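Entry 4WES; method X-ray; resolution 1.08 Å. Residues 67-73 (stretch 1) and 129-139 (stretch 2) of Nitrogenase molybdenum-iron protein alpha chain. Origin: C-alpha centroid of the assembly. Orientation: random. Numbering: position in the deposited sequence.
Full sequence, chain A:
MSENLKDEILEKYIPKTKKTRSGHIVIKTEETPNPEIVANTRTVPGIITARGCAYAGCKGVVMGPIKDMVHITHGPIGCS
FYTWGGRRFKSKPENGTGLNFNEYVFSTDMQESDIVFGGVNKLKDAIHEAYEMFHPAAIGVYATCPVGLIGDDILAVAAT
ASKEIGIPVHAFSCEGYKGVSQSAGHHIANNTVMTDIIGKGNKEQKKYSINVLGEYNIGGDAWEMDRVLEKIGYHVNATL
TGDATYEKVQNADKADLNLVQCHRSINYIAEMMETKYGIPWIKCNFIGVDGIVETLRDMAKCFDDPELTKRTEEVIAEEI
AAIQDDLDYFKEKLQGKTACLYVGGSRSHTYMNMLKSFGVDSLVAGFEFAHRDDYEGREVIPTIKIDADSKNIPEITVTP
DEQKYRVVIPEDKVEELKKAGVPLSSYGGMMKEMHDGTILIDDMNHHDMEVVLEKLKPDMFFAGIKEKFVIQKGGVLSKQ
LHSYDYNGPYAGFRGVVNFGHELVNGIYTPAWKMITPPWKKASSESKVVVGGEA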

ATOM      1  N   LYS A  67      -4.460  14.042  31.398  1.00  8.16           N
ATOM      2  CA  LYS A  67      -4.823  12.842  30.664  1.00  8.43           C
ATOM      3  C   LYS A  67      -5.883  11.988  31.311  1.00  7.91           C
ATOM      4  O   LYS A  67      -6.451  11.124  30.657  1.00  9.06           O
ATOM      5  CB  LYS A  67      -3.561  12.008  30.430  1.00  8.24           C
ATOM      6  CG  LYS A  67      -2.956  11.450  31.718  1.00  8.89           C
ATOM      7  CD  LYS A  67      -1.529  10.993  31.569  1.00  9.23           C
ATOM      8  CE  LYS A  67      -0.923  10.693  32.910  1.00  9.10           C
ATOM      9  NZ  LYS A  67       0.478  10.238  32.789  1.00  9.39           N
ATOM     10  N   ASP A  68      -6.116  12.175  32.622  1.00  9.15           N
ATOM     11  CA  ASP A  68      -7.111  11.354  33.345  1.00  8.62           C
ATOM     12  C   ASP A  68      -8.326  12.184  33.743  1.00  9.24           C
ATOM     13  O   ASP A  68      -9.158  11.731  34.552  1.00 10.38           O
ATOM     14  CB  ASP A  68      -6.496  10.622  34.534  1.00  9.25           C
ATOM     15  CG  ASP A  68      -5.893  11.543  35.571  1.00 10.23           C
ATOM     16  OD1 ASP A  68      -5.812  12.761  35.363  1.00 10.01           O
ATOM     17  OD2 ASP A  68      -5.486  10.990  36.594  1.00 13.68           O
ATOM     18  N   MET A  69      -8.464  13.353  33.118  1.00  8.98           N
ATOM     19  CA  MET A  69      -9.656  14.173  33.182  1.00  9.92           C
ATOM     20  C   MET A  69     -10.408  14.056  31.871  1.00  9.70           C
ATOM     21  O   MET A  69      -9.770  14.136  30.820  1.00 12.62           O
ATOM     22  CB  MET A  69      -9.206  15.614  33.497  1.00 12.83           C
ATOM     23  CG  MET A  69     -10.228  16.714  33.568  1.00 13.01           C
ATOM     24  SD  MET A  69      -9.433  18.160  34.308  1.00 12.85           S
ATOM     25  CE  MET A  69     -10.810  19.311  34.071  1.00 13.87           C
ATOM     26  N   VAL A  70     -11.729  13.849  31.919  1.00  9.32           N
ATOM     27  CA  VAL A  70     -12.533  13.846  30.683  1.00  8.84           C
ATOM     28  C   VAL A  70     -12.914  15.283  30.347  1.00  8.84           C
ATOM     29  O   VAL A  70     -13.562  15.951  31.120  1.00  9.96           O
ATOM     30  CB  VAL A  70     -13.774  12.935  30.815  1.00  9.95           C
ATOM     31  CG1 VAL A  70     -14.761  13.195  29.681  1.00 11.12           C
ATOM     32  CG2 VAL A  70     -13.357  11.489  30.845  1.00 10.43           C
ATOM     33  N   HIS A  71     -12.456  15.748  29.174  1.00  8.21           N
ATOM     34  CA  HIS A  71     -12.690  17.117  28.745  1.00  8.68           C
ATOM     35  C   HIS A  71     -13.840  17.174  27.749  1.00  8.19           C
ATOM     36  O   HIS A  71     -13.722  16.688  26.639  1.00  8.77           O
ATOM     37  CB  HIS A  71     -11.414  17.687  28.095  1.00  8.34           C
ATOM     38  CG  HIS A  71     -10.227  17.617  28.989  1.00  8.24           C
ATOM     39  ND1 HIS A  71     -10.034  18.458  30.055  1.00  8.82           N
ATOM     40  CD2 HIS A  71      -9.169  16.782  28.948  1.00  9.18           C
ATOM     41  CE1 HIS A  71      -8.901  18.120  30.647  1.00  9.04           C
ATOM     42  NE2 HIS A  71      -8.350  17.127  29.978  1.00  9.14           N
ATOM     43  N   ILE A  72     -14.974  17.720  28.192  1.00  8.12           N
ATOM     44  CA  ILE A  72     -16.181  17.772  27.367  1.00  8.27           C
ATOM     45  C   ILE A  72     -16.346  19.154  26.771  1.00  8.40           C
ATOM     46  O   ILE A  72     -16.519  20.138  27.497  1.00  8.80           O
ATOM     47  CB  ILE A  72     -17.456  17.410  28.163  1.00  8.83           C
ATOM     48  CG1 ILE A  72     -17.311  16.041  28.858  1.00  9.01           C
ATOM     49  CG2 ILE A  72     -18.662  17.435  27.234  1.00  9.68           C
ATOM     50  CD1 ILE A  72     -18.515  15.671  29.723  1.00 10.19           C
ATOM     51  N   THR A  73     -16.281  19.232  25.441  1.00  8.00           N
ATOM     52  CA  THR A  73     -16.585  20.484  24.756  1.00  8.19           C
ATOM     53  C   THR A  73     -18.101  20.651  24.671  1.00  8.53           C
ATOM     54  O   THR A  73     -18.782  19.801  24.115  1.00  9.95           O
ATOM     55  CB  THR A  73     -16.003  20.475  23.334  1.00  9.63           C
ATOM     56  OG1 THR A  73     -14.579  20.281  23.443  1.00 10.03           O
ATOM     57  CG2 THR A  73     -16.347  21.728  22.582  1.00 11.56           C
ATOM     58  N   GLU A 129     -23.125  10.591  31.478  1.00  9.83           N
ATOM     59  CA  GLU A 129     -22.621   9.499  30.643  1.00  8.86           C
ATOM     60  C   GLU A 129     -21.123   9.368  30.745  1.00  9.96           C
ATOM     61  O   GLU A 129     -20.616   8.256  30.864  1.00 10.13           O
ATOM     62  CB  GLU A 129     -23.075   9.663  29.195  1.00  9.98           C
ATOM     63  CG  GLU A 129     -24.543   9.373  28.980  1.00 10.53           C
ATOM     64  CD  GLU A 129     -25.080   9.583  27.566  1.00 10.79           C
ATOM     65  OE1 GLU A 129     -24.358  10.054  26.686  1.00 12.28           O
ATOM     66  OE2 GLU A 129     -26.271   9.237  27.369  1.00 13.19           O
ATOM     67  N   ALA A 130     -20.405  10.493  30.718  1.00  9.05           N
ATOM     68  CA  ALA A 130     -18.953  10.418  30.846  1.00  9.02           C
ATOM     69  C   ALA A 130     -18.535   9.798  32.175  1.00  9.99           C
ATOM     70  O   ALA A 130     -17.617   8.984  32.237  1.00 10.37           O
ATOM     71  CB  ALA A 130     -18.344  11.790  30.714  1.00  9.70           C
ATOM     72  N   TYR A 131     -19.197  10.200  33.264  1.00  9.63           N
ATOM     73  CA  TYR A 131     -18.870   9.664  34.563  1.00  9.67           C
ATOM     74  C   TYR A 131     -19.134   8.168  34.628  1.00 10.24           C
ATOM     75  O   TYR A 131     -18.263   7.391  35.069  1.00 10.36           O
ATOM     76  CB  TYR A 131     -19.681  10.402  35.660  1.00 10.98           C
ATOM     77  CG  TYR A 131     -19.452   9.767  37.006  1.00 11.90           C
ATOM     78  CD1 TYR A 131     -18.250   9.933  37.677  1.00 13.37           C
ATOM     79  CD2 TYR A 131     -20.402   8.950  37.570  1.00 13.10           C
ATOM     80  CE1 TYR A 131     -17.995   9.282  38.863  1.00 16.52           C
ATOM     81  CE2 TYR A 131     -20.172   8.331  38.776  1.00 15.93           C
ATOM     82  CZ  TYR A 131     -18.958   8.475  39.398  1.00 18.71           C
ATOM     83  OH  TYR A 131     -18.713   7.854  40.600  1.00 24.15           O
ATOM     84  N   GLU A 132     -20.324   7.747  34.240  1.00  9.82           N
ATOM     85  CA  GLU A 132     -20.679   6.350  34.368  1.00 10.51           C
ATOM     86  C   GLU A 132     -19.852   5.462  33.451  1.00 11.01           C
ATOM     87  O   GLU A 132     -19.602   4.316  33.787  1.00 13.07           O
ATOM     88  CB  GLU A 132     -22.167   6.119  34.123  1.00 11.03           C
ATOM     89  CG  GLU A 132     -23.092   6.826  35.102  1.00 11.34           C
ATOM     90  CD  GLU A 132     -22.993   6.350  36.541  1.00 14.19           C
ATOM     91  OE1 GLU A 132     -23.440   7.127  37.426  1.00 17.44           O
ATOM     92  OE2 GLU A 132     -22.523   5.215  36.790  1.00 15.26           O
ATOM     93  N   MET A 133     -19.436   5.986  32.298  1.00  9.86           N
ATOM     94  CA  MET A 133     -18.637   5.179  31.387  1.00 11.34           C
ATOM     95  C   MET A 133     -17.176   5.115  31.771  1.00 11.00           C
ATOM     96  O   MET A 133     -16.538   4.086  31.568  1.00 14.29           O
ATOM     97  CB  MET A 133     -18.750   5.740  29.958  1.00 11.34           C
ATOM     98  CG  MET A 133     -20.119   5.504  29.393  1.00 12.11           C
ATOM     99  SD  MET A 133     -20.372   6.253  27.774  1.00 14.42           S
ATOM    100  CE  MET A 133     -19.367   5.174  26.780  1.00 14.84           C
ATOM    101  N   PHE A 134     -16.634   6.218  32.276  1.00 10.40           N
ATOM    102  CA  PHE A 134     -15.170   6.361  32.362  1.00 10.83           C
ATOM    103  C   PHE A 134     -14.605   6.545  33.750  1.00 11.92           C
ATOM    104  O   PHE A 134     -13.412   6.341  33.941  1.00 12.95           O
ATOM    105  CB  PHE A 134     -14.711   7.508  31.447  1.00 10.83           C
ATOM    106  CG  PHE A 134     -15.096   7.301  30.019  1.00 10.61           C
ATOM    107  CD1 PHE A 134     -14.621   6.214  29.314  1.00 12.24           C
ATOM    108  CD2 PHE A 134     -15.959   8.163  29.393  1.00 11.01           C
ATOM    109  CE1 PHE A 134     -15.017   5.986  28.010  1.00 13.38           C
ATOM    110  CE2 PHE A 134     -16.357   7.939  28.092  1.00 11.61           C
ATOM    111  CZ  PHE A 134     -15.886   6.852  27.397  1.00 11.78           C
ATOM    112  N   HIS A 135     -15.449   6.928  34.712  1.00 10.54           N
ATOM    113  CA  HIS A 135     -15.010   7.188  36.093  1.00 10.99           C
ATOM    114  C   HIS A 135     -13.658   7.905  36.131  1.00 11.00           C
ATOM    115  O   HIS A 135     -12.695   7.405  36.754  1.00 12.22           O
ATOM    116  CB  HIS A 135     -14.988   5.905  36.941  1.00 11.86           C
ATOM    117  CG  HIS A 135     -16.351   5.341  37.111  1.00 12.48           C
ATOM    118  ND1 HIS A 135     -16.891   4.426  36.237  1.00 14.33           N
ATOM    119  CD2 HIS A 135     -17.316   5.615  38.018  1.00 13.99           C
ATOM    120  CE1 HIS A 135     -18.125   4.145  36.604  1.00 15.68           C
ATOM    121  NE2 HIS A 135     -18.410   4.851  37.687  1.00 15.19           N
ATOM    122  N   PRO A 136     -13.573   9.093  35.543  1.00 10.41           N
ATOM    123  CA  PRO A 136     -12.300   9.792  35.518  1.00 10.34           C
ATOM    124  C   PRO A 136     -11.975  10.485  36.862  1.00 10.31           C
ATOM    125  O   PRO A 136     -12.810  10.519  37.772  1.00 11.61           O
ATOM    126  CB  PRO A 136     -12.531  10.827  34.417  1.00 10.16           C
ATOM    127  CG  PRO A 136     -13.982  11.183  34.636  1.00 10.60           C
ATOM    128  CD  PRO A 136     -14.658   9.879  34.938  1.00 10.37           C
ATOM    129  N   ALA A 137     -10.799  11.091  36.947  1.00 10.09           N
ATOM    130  CA  ALA A 137     -10.415  11.841  38.130  1.00 10.73           C
ATOM    131  C   ALA A 137     -11.267  13.096  38.302  1.00 10.67           C
ATOM    132  O   ALA A 137     -11.504  13.570  39.408  1.00 11.81           O
ATOM    133  CB  ALA A 137      -8.952  12.197  38.052  1.00 11.80           C
ATOM    134  N   ALA A 138     -11.675  13.668  37.169  1.00  9.84           N
ATOM    135  CA  ALA A 138     -12.423  14.934  37.098  1.00  9.87           C
ATOM    136  C   ALA A 138     -12.991  15.039  35.706  1.00  8.84           C
ATOM    137  O   ALA A 138     -12.546  14.334  34.795  1.00  9.62           O
ATOM    138  CB  ALA A 138     -11.548  16.125  37.421  1.00 11.29           C
ATOM    139  N   ILE A 139     -13.941  15.936  35.558  1.00  9.34           N
ATOM    140  CA  ILE A 139     -14.525  16.288  34.258  1.00  8.72           C
ATOM    141  C   ILE A 139     -14.383  17.769  34.057  1.00  9.92           C
ATOM    142  O   ILE A 139     -14.589  18.556  34.988  1.00 10.75           O
ATOM    143  CB  ILE A 139     -15.999  15.834  34.186  1.00  9.87           C
ATOM    144  CG1 ILE A 139     -16.058  14.299  34.246  1.00 10.31           C
ATOM    145  CG2 ILE A 139     -16.701  16.400  32.943  1.00 10.00           C
ATOM    146  CD1 ILE A 139     -17.447  13.712  34.410  1.00 10.68           C
TER

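Val-70 is the centre of this contact, covering more surface than any other residue of either stretch. Its backbone joins a parallel pairing with the strand that follows the helix: Val-70 N donates a hydrogen bond to Ala-138 O (3.0 Å), and Val-70 O receives a CA-H...O contact from Ile-139 CA at 3.3 Å. Its side chain, on the same face of the sheet as that of Ile-139, meets the helix and the turn after it. CG1 of Val-70 lies 4.0 Å from CB of Ala-130, while CG2 of Val-70 packs 3.7 Å from CB of Pro-136 and 4.2 Å from CB of Phe-134. A short, branched, apolar side chain suits this buried site, since its two methyls can touch several neighbours without leaving a polar group unpaired.

Ile-139, second in covered area, extends this apolar layer, its branched, wholly apolar chain filling buried space beside Val-70 and Ile-72: its CG2 stands 3.8 Å from Ile-72 CD1, which also reaches Ala-130 CB at 4.0 Å. The methyl of Ala-130 therefore touches Val-70 and Ile-72 alike, a compact apolar group in a buried place.

Met-69 sends its long, all-t side chain to the other face, where its CG lies 4.1 Å from Ala-138 CB; a flexible, unbranched, apolar chain suits this buried site. Just before it, Asp-68 contributes a backbone hydrogen bond, its O accepting from Ala-137 N (3.0 Å).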